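Local coordinates for protein pectinesterase (Aspergillus niger, PDB 5C1E) that hydrolyses the methyl esters of pectin's galacturonosyl chain, releasing methanol, and is probably involved in softening and rotting plant tissue, at residues T253-E258 against Y273-S278; S195-I200 against R228-N233. One frame throughout, in Å; residues are numbered along the deposited sequence.

Contact 1. Residues T253-E258 against Y273-S278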
ATOM      1  N   THR A 253      -6.164   1.192  22.978  1.00 14.49           N
ATOM      2  CA  THR A 253      -7.576   1.581  22.860  1.00 14.37           C
ATOM      3  C   THR A 253      -7.841   1.928  21.412  1.00 14.11           C
ATOM      4  O   THR A 253      -8.037   3.084  21.062  1.00 13.39           O
ATOM      5  CB  THR A 253      -7.920   2.768  23.780  1.00 14.38           C
ATOM      6  OG1 THR A 253      -7.155   3.916  23.396  1.00 15.05           O
ATOM      7  CG2 THR A 253      -7.646   2.417  25.265  1.00 14.25           C
ATOM      8  N   PRO A 254      -7.836   0.905  20.536  1.00 14.75           N
ATOM      9  CA  PRO A 254      -7.942   1.194  19.112  1.00 14.24           C
ATOM     10  C   PRO A 254      -9.315   1.717  18.732  1.00 14.17           C
ATOM     11  O   PRO A 254     -10.299   1.450  19.426  1.00 14.25           O
ATOM     12  CB  PRO A 254      -7.703  -0.172  18.447  1.00 14.13           C
ATOM     13  CG  PRO A 254      -8.149  -1.143  19.458  1.00 14.59           C
ATOM     14  CD  PRO A 254      -7.738  -0.536  20.794  1.00 14.81           C
ATOM     15  N   LEU A 255      -9.353   2.463  17.642  1.00 14.08           N
ATOM     16  CA  LEU A 255     -10.602   2.916  17.031  1.00 14.37           C
ATOM     17  C   LEU A 255     -10.808   2.109  15.743  1.00 13.86           C
ATOM     18  O   LEU A 255     -10.320   2.455  14.646  1.00 13.16           O
ATOM     19  CB  LEU A 255     -10.564   4.418  16.751  1.00 15.43           C
ATOM     20  CG  LEU A 255     -10.467   5.389  17.940  1.00 16.08           C
ATOM     21  CD1 LEU A 255     -11.498   5.057  19.011  1.00 16.44           C
ATOM     22  CD2 LEU A 255      -9.090   5.388  18.569  1.00 17.34           C
ATOM     23  N   TYR A 256     -11.510   1.005  15.918  1.00 14.26           N
ATOM     24  CA  TYR A 256     -11.738   0.010  14.876  1.00 14.87           C
ATOM     25  C   TYR A 256     -13.218  -0.088  14.489  1.00 15.19           C
ATOM     26  O   TYR A 256     -14.087  -0.344  15.329  1.00 14.86           O
ATOM     27  CB  TYR A 256     -11.260  -1.337  15.390  1.00 14.79           C
ATOM     28  CG  TYR A 256      -9.756  -1.554  15.442  1.00 14.71           C
ATOM     29  CD1 TYR A 256      -8.870  -0.796  14.676  1.00 14.60           C
ATOM     30  CD2 TYR A 256      -9.221  -2.559  16.261  1.00 14.82           C
ATOM     31  CE1 TYR A 256      -7.491  -1.044  14.712  1.00 14.65           C
ATOM     32  CE2 TYR A 256      -7.860  -2.808  16.312  1.00 14.26           C
ATOM     33  CZ  TYR A 256      -7.001  -2.061  15.542  1.00 14.16           C
ATOM     34  OH  TYR A 256      -5.667  -2.345  15.572  1.00 14.37           O
ATOM     35  N   TYR A 257     -13.484   0.064  13.195  1.00 15.77           N
ATOM     36  CA  TYR A 257     -14.838   0.209  12.691  1.00 15.89           C
ATOM     37  C   TYR A 257     -15.093  -0.676  11.487  1.00 16.78           C
ATOM     38  O   TYR A 257     -14.192  -0.937  10.678  1.00 16.70           O
ATOM     39  CB  TYR A 257     -15.065   1.631  12.215  1.00 16.45           C
ATOM     40  CG  TYR A 257     -14.762   2.731  13.197  1.00 15.89           C
ATOM     41  CD1 TYR A 257     -15.729   3.168  14.079  1.00 16.43           C
ATOM     42  CD2 TYR A 257     -13.527   3.360  13.213  1.00 15.45           C
ATOM     43  CE1 TYR A 257     -15.491   4.211  14.948  1.00 16.15           C
ATOM     44  CE2 TYR A 257     -13.272   4.408  14.077  1.00 15.53           C
ATOM     45  CZ  TYR A 257     -14.245   4.819  14.954  1.00 16.33           C
ATOM     46  OH  TYR A 257     -14.013   5.853  15.826  1.00 16.04           O
ATOM     47  N   GLU A 258     -16.340  -1.107  11.354  1.00 16.87           N
ATOM     48  CA  GLU A 258     -16.818  -1.667  10.096  1.00 17.94           C
ATOM     49  C   GLU A 258     -18.122  -0.997   9.682  1.00 19.12           C
ATOM     50  O   GLU A 258     -18.937  -0.649  10.528  1.00 19.35           O
ATOM     51  CB  GLU A 258     -17.041  -3.148  10.237  1.00 17.77           C
ATOM     52  CG  GLU A 258     -15.770  -3.964  10.313  1.00 18.34           C
ATOM     53  CD  GLU A 258     -16.094  -5.409  10.609  1.00 18.39           C
ATOM     54  OE1 GLU A 258     -16.251  -6.172   9.633  1.00 18.87           O
ATOM     55  OE2 GLU A 258     -16.236  -5.758  11.803  1.00 18.37           O
ATOM     56  N   TYR A 273     -13.180  -5.490  20.160  1.00 18.39           N
ATOM     57  CA  TYR A 273     -12.332  -4.302  19.980  1.00 17.82           C
ATOM     58  C   TYR A 273     -12.904  -3.249  19.019  1.00 18.46           C
ATOM     59  O   TYR A 273     -12.180  -2.361  18.564  1.00 19.06           O
ATOM     60  CB  TYR A 273     -10.904  -4.697  19.546  1.00 18.14           C
ATOM     61  CG  TYR A 273     -10.252  -5.705  20.460  1.00 19.05           C
ATOM     62  CD1 TYR A 273      -9.809  -5.336  21.725  1.00 19.73           C
ATOM     63  CD2 TYR A 273     -10.074  -7.026  20.060  1.00 20.21           C
ATOM     64  CE1 TYR A 273      -9.215  -6.261  22.569  1.00 21.11           C
ATOM     65  CE2 TYR A 273      -9.483  -7.954  20.904  1.00 20.21           C
ATOM     66  CZ  TYR A 273      -9.067  -7.560  22.153  1.00 20.89           C
ATOM     67  OH  TYR A 273      -8.497  -8.466  22.997  1.00 23.35           O
ATOM     68  N   GLU A 274     -14.192  -3.324  18.704  1.00 17.38           N
ATOM     69  CA  GLU A 274     -14.766  -2.371  17.758  1.00 17.81           C
ATOM     70  C   GLU A 274     -15.485  -1.201  18.418  1.00 17.75           C
ATOM     71  O   GLU A 274     -15.834  -1.240  19.608  1.00 17.96           O
ATOM     72  CB  GLU A 274     -15.721  -3.059  16.797  1.00 18.21           C
ATOM     73  CG  GLU A 274     -15.042  -4.019  15.865  1.00 18.56           C
ATOM     74  CD  GLU A 274     -15.901  -4.375  14.666  1.00 19.13           C
ATOM     75  OE1 GLU A 274     -17.148  -4.537  14.828  1.00 18.68           O
ATOM     76  OE2 GLU A 274     -15.303  -4.494  13.569  1.00 17.31           O
ATOM     77  N   THR A 275     -15.718  -0.172  17.613  1.00 18.64           N
ATOM     78  CA  THR A 275     -16.473   1.012  18.006  1.00 18.95           C
ATOM     79  C   THR A 275     -17.599   1.206  16.999  1.00 19.67           C
ATOM     80  O   THR A 275     -17.422   0.908  15.823  1.00 19.18           O
ATOM     81  CB  THR A 275     -15.547   2.250  17.986  1.00 18.99           C
ATOM     82  OG1 THR A 275     -14.472   2.037  18.902  1.00 20.04           O
ATOM     83  CG2 THR A 275     -16.273   3.508  18.366  1.00 18.70           C
ATOM     84  N   SER A 276     -18.746   1.721  17.445  1.00 21.23           N
ATOM     85  CA  SER A 276     -19.877   1.942  16.534  1.00 23.33           C
ATOM     86  C   SER A 276     -19.615   3.128  15.634  1.00 23.22           C
ATOM     87  O   SER A 276     -18.925   4.076  16.025  1.00 23.08           O
ATOM     88  CB  SER A 276     -21.177   2.186  17.305  1.00 25.29           C
ATOM     89  OG  SER A 276     -21.452   1.068  18.124  1.00 28.58           O
ATOM     90  N   ILE A 277     -20.157   3.069  14.424  1.00 23.07           N
ATOM     91  CA  ILE A 277     -20.149   4.205  13.522  1.00 23.95           C
ATOM     92  C   ILE A 277     -21.396   4.101  12.636  1.00 25.33           C
ATOM     93  O   ILE A 277     -21.822   3.002  12.282  1.00 25.28           O
ATOM     94  CB  ILE A 277     -18.832   4.282  12.703  1.00 23.73           C
ATOM     95  CG1 ILE A 277     -18.645   5.669  12.087  1.00 23.49           C
ATOM     96  CG2 ILE A 277     -18.765   3.199  11.636  1.00 24.15           C
ATOM     97  CD1 ILE A 277     -17.254   5.925  11.547  1.00 23.23           C
ATOM     98  N   SER A 278     -22.006   5.238  12.326  1.00 27.93           N
ATOM     99  CA  SER A 278     -23.312   5.243  11.664  1.00 29.78           C
ATOM    100  C   SER A 278     -23.224   5.541  10.170  1.00 29.47           C
ATOM    101  O   SER A 278     -24.237   5.522   9.474  1.00 28.64           O
ATOM    102  CB  SER A 278     -24.221   6.279  12.339  1.00 31.92           C
ATOM    103  OG  SER A 278     -23.663   7.576  12.192  1.00 34.70           O
TER
HETATM  104  O   HOH W   1     -12.543   0.260  18.500  1.00 16.23           O
HETATM  105  O   HOH W   2     -18.118  -0.582  13.582  1.00 17.25           O
HETATM  106  O   HOH W   3     -20.662   0.544  13.276  1.00 41.42           O

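Contact 2. Residues S195-I200 against R228-N233. With SO4 (sulfate ion), chain E.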
ATOM      1  N   SER A 195      -4.673  13.152  13.471  1.00 20.06           N
ATOM      2  CA  SER A 195      -5.954  13.166  12.775  1.00 21.03           C
ATOM      3  C   SER A 195      -6.069  12.062  11.720  1.00 20.33           C
ATOM      4  O   SER A 195      -7.023  12.027  10.973  1.00 21.91           O
ATOM      5  CB  SER A 195      -6.176  14.528  12.129  1.00 22.59           C
ATOM      6  OG  SER A 195      -5.161  14.786  11.191  1.00 23.67           O
ATOM      7  N   GLY A 196      -5.103  11.154  11.682  1.00 19.50           N
ATOM      8  CA  GLY A 196      -5.064  10.121  10.666  1.00 18.92           C
ATOM      9  C   GLY A 196      -6.027   8.958  10.834  1.00 17.57           C
ATOM     10  O   GLY A 196      -6.490   8.660  11.932  1.00 17.32           O
ATOM     11  N   TRP A 197      -6.338   8.333   9.704  1.00 16.92           N
ATOM     12  CA  TRP A 197      -7.143   7.111   9.616  1.00 15.69           C
ATOM     13  C   TRP A 197      -6.492   6.195   8.595  1.00 15.57           C
ATOM     14  O   TRP A 197      -5.866   6.670   7.639  1.00 16.08           O
ATOM     15  CB  TRP A 197      -8.551   7.372   9.059  1.00 16.05           C
ATOM     16  CG  TRP A 197      -9.500   8.163   9.909  1.00 16.48           C
ATOM     17  CD1 TRP A 197      -9.409   9.498  10.240  1.00 16.83           C
ATOM     18  CD2 TRP A 197     -10.718   7.684  10.500  1.00 16.54           C
ATOM     19  NE1 TRP A 197     -10.482   9.857  11.028  1.00 16.74           N
ATOM     20  CE2 TRP A 197     -11.298   8.761  11.195  1.00 16.75           C
ATOM     21  CE3 TRP A 197     -11.363   6.440  10.521  1.00 16.56           C
ATOM     22  CZ2 TRP A 197     -12.491   8.625  11.911  1.00 17.17           C
ATOM     23  CZ3 TRP A 197     -12.560   6.310  11.216  1.00 16.78           C
ATOM     24  CH2 TRP A 197     -13.100   7.394  11.911  1.00 16.99           C
ATOM     25  N   TYR A 198      -6.691   4.891   8.763  1.00 14.57           N
ATOM     26  CA  TYR A 198      -6.746   3.992   7.609  1.00 14.80           C
ATOM     27  C   TYR A 198      -8.222   3.828   7.239  1.00 15.12           C
ATOM     28  O   TYR A 198      -9.058   3.472   8.099  1.00 15.04           O
ATOM     29  CB  TYR A 198      -6.275   2.576   7.916  1.00 14.34           C
ATOM     30  CG  TYR A 198      -4.804   2.336   8.231  1.00 14.33           C
ATOM     31  CD1 TYR A 198      -3.951   3.349   8.690  1.00 14.45           C
ATOM     32  CD2 TYR A 198      -4.297   1.040   8.145  1.00 14.14           C
ATOM     33  CE1 TYR A 198      -2.618   3.085   8.984  1.00 14.07           C
ATOM     34  CE2 TYR A 198      -2.987   0.757   8.452  1.00 14.01           C
ATOM     35  CZ  TYR A 198      -2.150   1.766   8.873  1.00 13.65           C
ATOM     36  OH  TYR A 198      -0.873   1.430   9.171  1.00 13.22           O
ATOM     37  N   ALA A 199      -8.514   3.999   5.964  1.00 14.90           N
ATOM     38  CA  ALA A 199      -9.836   3.684   5.434  1.00 15.37           C
ATOM     39  C   ALA A 199      -9.676   2.668   4.316  1.00 15.66           C
ATOM     40  O   ALA A 199      -9.001   2.932   3.320  1.00 15.58           O
ATOM     41  CB  ALA A 199     -10.529   4.940   4.926  1.00 15.50           C
ATOM     42  N   ILE A 200     -10.310   1.506   4.484  1.00 16.02           N
ATOM     43  CA  ILE A 200     -10.318   0.469   3.447  1.00 16.62           C
ATOM     44  C   ILE A 200     -11.724   0.445   2.850  1.00 16.34           C
ATOM     45  O   ILE A 200     -12.673   0.038   3.518  1.00 17.03           O
ATOM     46  CB  ILE A 200      -9.876  -0.879   4.031  1.00 16.29           C
ATOM     47  CG1 ILE A 200      -8.406  -0.755   4.424  1.00 17.47           C
ATOM     48  CG2 ILE A 200     -10.084  -1.998   3.024  1.00 17.05           C
ATOM     49  CD1 ILE A 200      -7.953  -1.760   5.428  1.00 18.20           C
ATOM     50  N   ARG A 228      -6.237   3.532  14.369  1.00 13.74           N
ATOM     51  CA  ARG A 228      -7.572   3.803  13.832  1.00 14.33           C
ATOM     52  C   ARG A 228      -7.760   3.293  12.415  1.00 14.76           C
ATOM     53  O   ARG A 228      -7.109   3.767  11.477  1.00 13.75           O
ATOM     54  CB  ARG A 228      -7.875   5.295  13.856  1.00 14.24           C
ATOM     55  CG  ARG A 228      -9.281   5.627  13.363  1.00 14.55           C
ATOM     56  CD  ARG A 228      -9.775   6.956  13.906  1.00 14.31           C
ATOM     57  NE  ARG A 228      -8.898   8.052  13.537  1.00 14.61           N
ATOM     58  CZ  ARG A 228      -9.025   9.288  14.012  1.00 15.35           C
ATOM     59  NH1 ARG A 228     -10.012   9.577  14.856  1.00 15.55           N
ATOM     60  NH2 ARG A 228      -8.182  10.240  13.637  1.00 15.45           N
ATOM     61  N   VAL A 229      -8.666   2.334  12.271  1.00 14.21           N
ATOM     62  CA  VAL A 229      -8.887   1.668  10.990  1.00 14.51           C
ATOM     63  C   VAL A 229     -10.376   1.417  10.788  1.00 14.45           C
ATOM     64  O   VAL A 229     -11.050   0.960  11.717  1.00 14.20           O
ATOM     65  CB  VAL A 229      -8.174   0.316  10.960  1.00 14.58           C
ATOM     66  CG1 VAL A 229      -8.366  -0.368   9.615  1.00 14.65           C
ATOM     67  CG2 VAL A 229      -6.676   0.475  11.275  1.00 14.92           C
ATOM     68  N   ILE A 230     -10.862   1.719   9.581  1.00 14.51           N
ATOM     69  CA  ILE A 230     -12.234   1.380   9.169  1.00 14.62           C
ATOM     70  C   ILE A 230     -12.225   0.557   7.885  1.00 15.15           C
ATOM     71  O   ILE A 230     -11.542   0.915   6.913  1.00 15.60           O
ATOM     72  CB  ILE A 230     -13.155   2.628   9.031  1.00 14.91           C
ATOM     73  CG1 ILE A 230     -14.571   2.190   8.624  1.00 14.77           C
ATOM     74  CG2 ILE A 230     -12.609   3.648   8.051  1.00 14.58           C
ATOM     75  CD1 ILE A 230     -15.612   3.256   8.863  1.00 15.18           C
ATOM     76  N   TYR A 231     -12.965  -0.555   7.890  1.00 15.74           N
ATOM     77  CA  TYR A 231     -13.250  -1.306   6.677  1.00 15.91           C
ATOM     78  C   TYR A 231     -14.709  -1.030   6.329  1.00 16.83           C
ATOM     79  O   TYR A 231     -15.606  -1.316   7.128  1.00 17.67           O
ATOM     80  CB  TYR A 231     -13.072  -2.810   6.884  1.00 15.85           C
ATOM     81  CG  TYR A 231     -11.640  -3.333   6.957  1.00 15.89           C
ATOM     82  CD1 TYR A 231     -10.873  -3.149   8.105  1.00 16.24           C
ATOM     83  CD2 TYR A 231     -11.104  -4.108   5.938  1.00 15.77           C
ATOM     84  CE1 TYR A 231      -9.579  -3.660   8.198  1.00 15.86           C
ATOM     85  CE2 TYR A 231      -9.814  -4.629   6.021  1.00 15.74           C
ATOM     86  CZ  TYR A 231      -9.047  -4.391   7.149  1.00 15.89           C
ATOM     87  OH  TYR A 231      -7.763  -4.911   7.263  1.00 15.63           O
ATOM     88  N   GLN A 232     -14.936  -0.444   5.160  1.00 17.82           N
ATOM     89  CA  GLN A 232     -16.274  -0.009   4.765  1.00 17.99           C
ATOM     90  C   GLN A 232     -16.594  -0.388   3.325  1.00 17.77           C
ATOM     91  O   GLN A 232     -15.712  -0.379   2.444  1.00 16.99           O
ATOM     92  CB  GLN A 232     -16.421   1.510   4.960  1.00 18.21           C
ATOM     93  CG  GLN A 232     -15.367   2.340   4.270  1.00 18.18           C
ATOM     94  CD  GLN A 232     -15.496   3.830   4.560  1.00 18.32           C
ATOM     95  OE1 GLN A 232     -15.822   4.224   5.666  1.00 18.83           O
ATOM     96  NE2 GLN A 232     -15.181   4.650   3.587  1.00 18.95           N
ATOM     97  N   ASN A 233     -17.863  -0.707   3.073  1.00 18.59           N
ATOM     98  CA  ASN A 233     -18.315  -1.005   1.719  1.00 19.03           C
ATOM     99  C   ASN A 233     -17.462  -2.067   1.013  1.00 18.85           C
ATOM    100  O   ASN A 233     -17.301  -2.019  -0.210  1.00 18.20           O
ATOM    101  CB  ASN A 233     -18.324   0.273   0.875  1.00 20.02           C
ATOM    102  CG  ASN A 233     -19.126   1.391   1.502  1.00 21.44           C
ATOM    103  OD1 ASN A 233     -20.257   1.187   1.921  1.00 21.52           O
ATOM    104  ND2 ASN A 233     -18.546   2.596   1.546  1.00 22.98           N
TER
HETATM  105  S   SO4 E 404      -9.874  13.061  15.303  1.00 59.01           S
HETATM  106  O1  SO4 E 404     -11.175  13.069  14.590  1.00 58.41           O
HETATM  107  O2  SO4 E 404      -8.763  12.907  14.343  1.00 48.70           O
HETATM  108  O3  SO4 E 404      -9.717  14.329  16.049  1.00 60.01           O
HETATM  109  O4  SO4 E 404      -9.890  11.952  16.289  1.00 56.88           O

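Contact 1. Residues T253-E258 against Y273-S278
The ring of Tyr257 is met from two sides by Thr275-Ile277: Ile277 puts CD1 over one face, offset toward the rim, while the carbonyl O of Ser276 lies at the edge in the ring plane, 3.6 Å from CE1. Thr275 lies beside the same ring; with CG2 anti to the backbone N, the methyl touches CE1 at the ring's rim (3.6 Å), and OG1, beside the backbone N, donates to a water. Tyr256 carries Pro254 CB over the centre of one face, a flat ring suiting a rigid, apolar neighbour, and Trp245 stacks on this tyrosine. One direct backbone bond joins the segments, Thr275 N to Tyr256 O at 2.8 Å. A single water does much of the remaining bridging: it donates to Pro254 O and to Tyr273 O (2.6 Å), and accepts from Tyr256 N and Thr275 OG1. Another accepts from Glu258 N and probably donates to Thr275 O. Arg271 forms a salt bridge with Glu258 OE2, and Trp245 NE1 bonds to Glu274 OE2. Loop 273-278, leading toward helix 283-287, thus packs on the outermost strand of a parallel beta-helix sheet, crossing the outer border of 255-259 at 53°; the other border pairs with strand 228-232.

Contact 2. Residues S195-I200 against R228-N233
Strands of successive coils of the parallel beta-helix pair here, 198-200 beside 228-232, with an arginine-tryptophan stack at their start. Tyr198 N bonds to Arg228 O, Ile230 N to Tyr198 O, Ile200 N to Ile230 O and Gln232 N to Ile200 O, the alternating ladder of a parallel sheet. The guanidinium of Arg228 lies flat on the indole of Trp197, planes 6° apart, with CZ in cation-pi contact 3.7 Å from the centroid of the five-membered ring and CD in CH-pi contact 3.5 Å from that of the six-membered ring. Flat and charged, it suits the broad, electron-rich indole while its N-H groups reach Gly196 O in their own plane: a bend at chi3 (58°) lets NE (3.0 Å) and NH2 (2.9 Å) grip that oxygen side-on. On the Tyr198 side of the sheet, Ile200 sets CD1 over the Tyr231 ring, 3.6 Å from its centroid, a slender branch suiting that aromatic face. Arg228 NH1 and NH2 also hold a sulfate, probably from the crystallisation liquor, through O4 and O2. Indole and carbonyl, with the sulfate in this crystal, hold the guanidinium's rotation; its positive charge would attract the anion, which probably offsets part of it.

Contact 2 closes before contact 1 opens along the chain, and their centres lie about 10 Å apart, on the same side of the chain's centre. They share one parallel sheet, in which strands 198-201, 228-232 and 255-259 follow one another as strands of successive coils of the beta-helix. Strand 228-232 belongs to contact 2 and is bonded to strand 255-259 of contact 1, probably through Val229 N to Leu255 O and Tyr257 N to Val229 O. Side chains continue the link where Tyr257 CE2 meets Trp197 CZ3 at 3.5 Å. Contact 2 thus stacks coil on coil inside the sheet, whereas contact 1 covers its last strand with a returning loop at that end of the beta-helix.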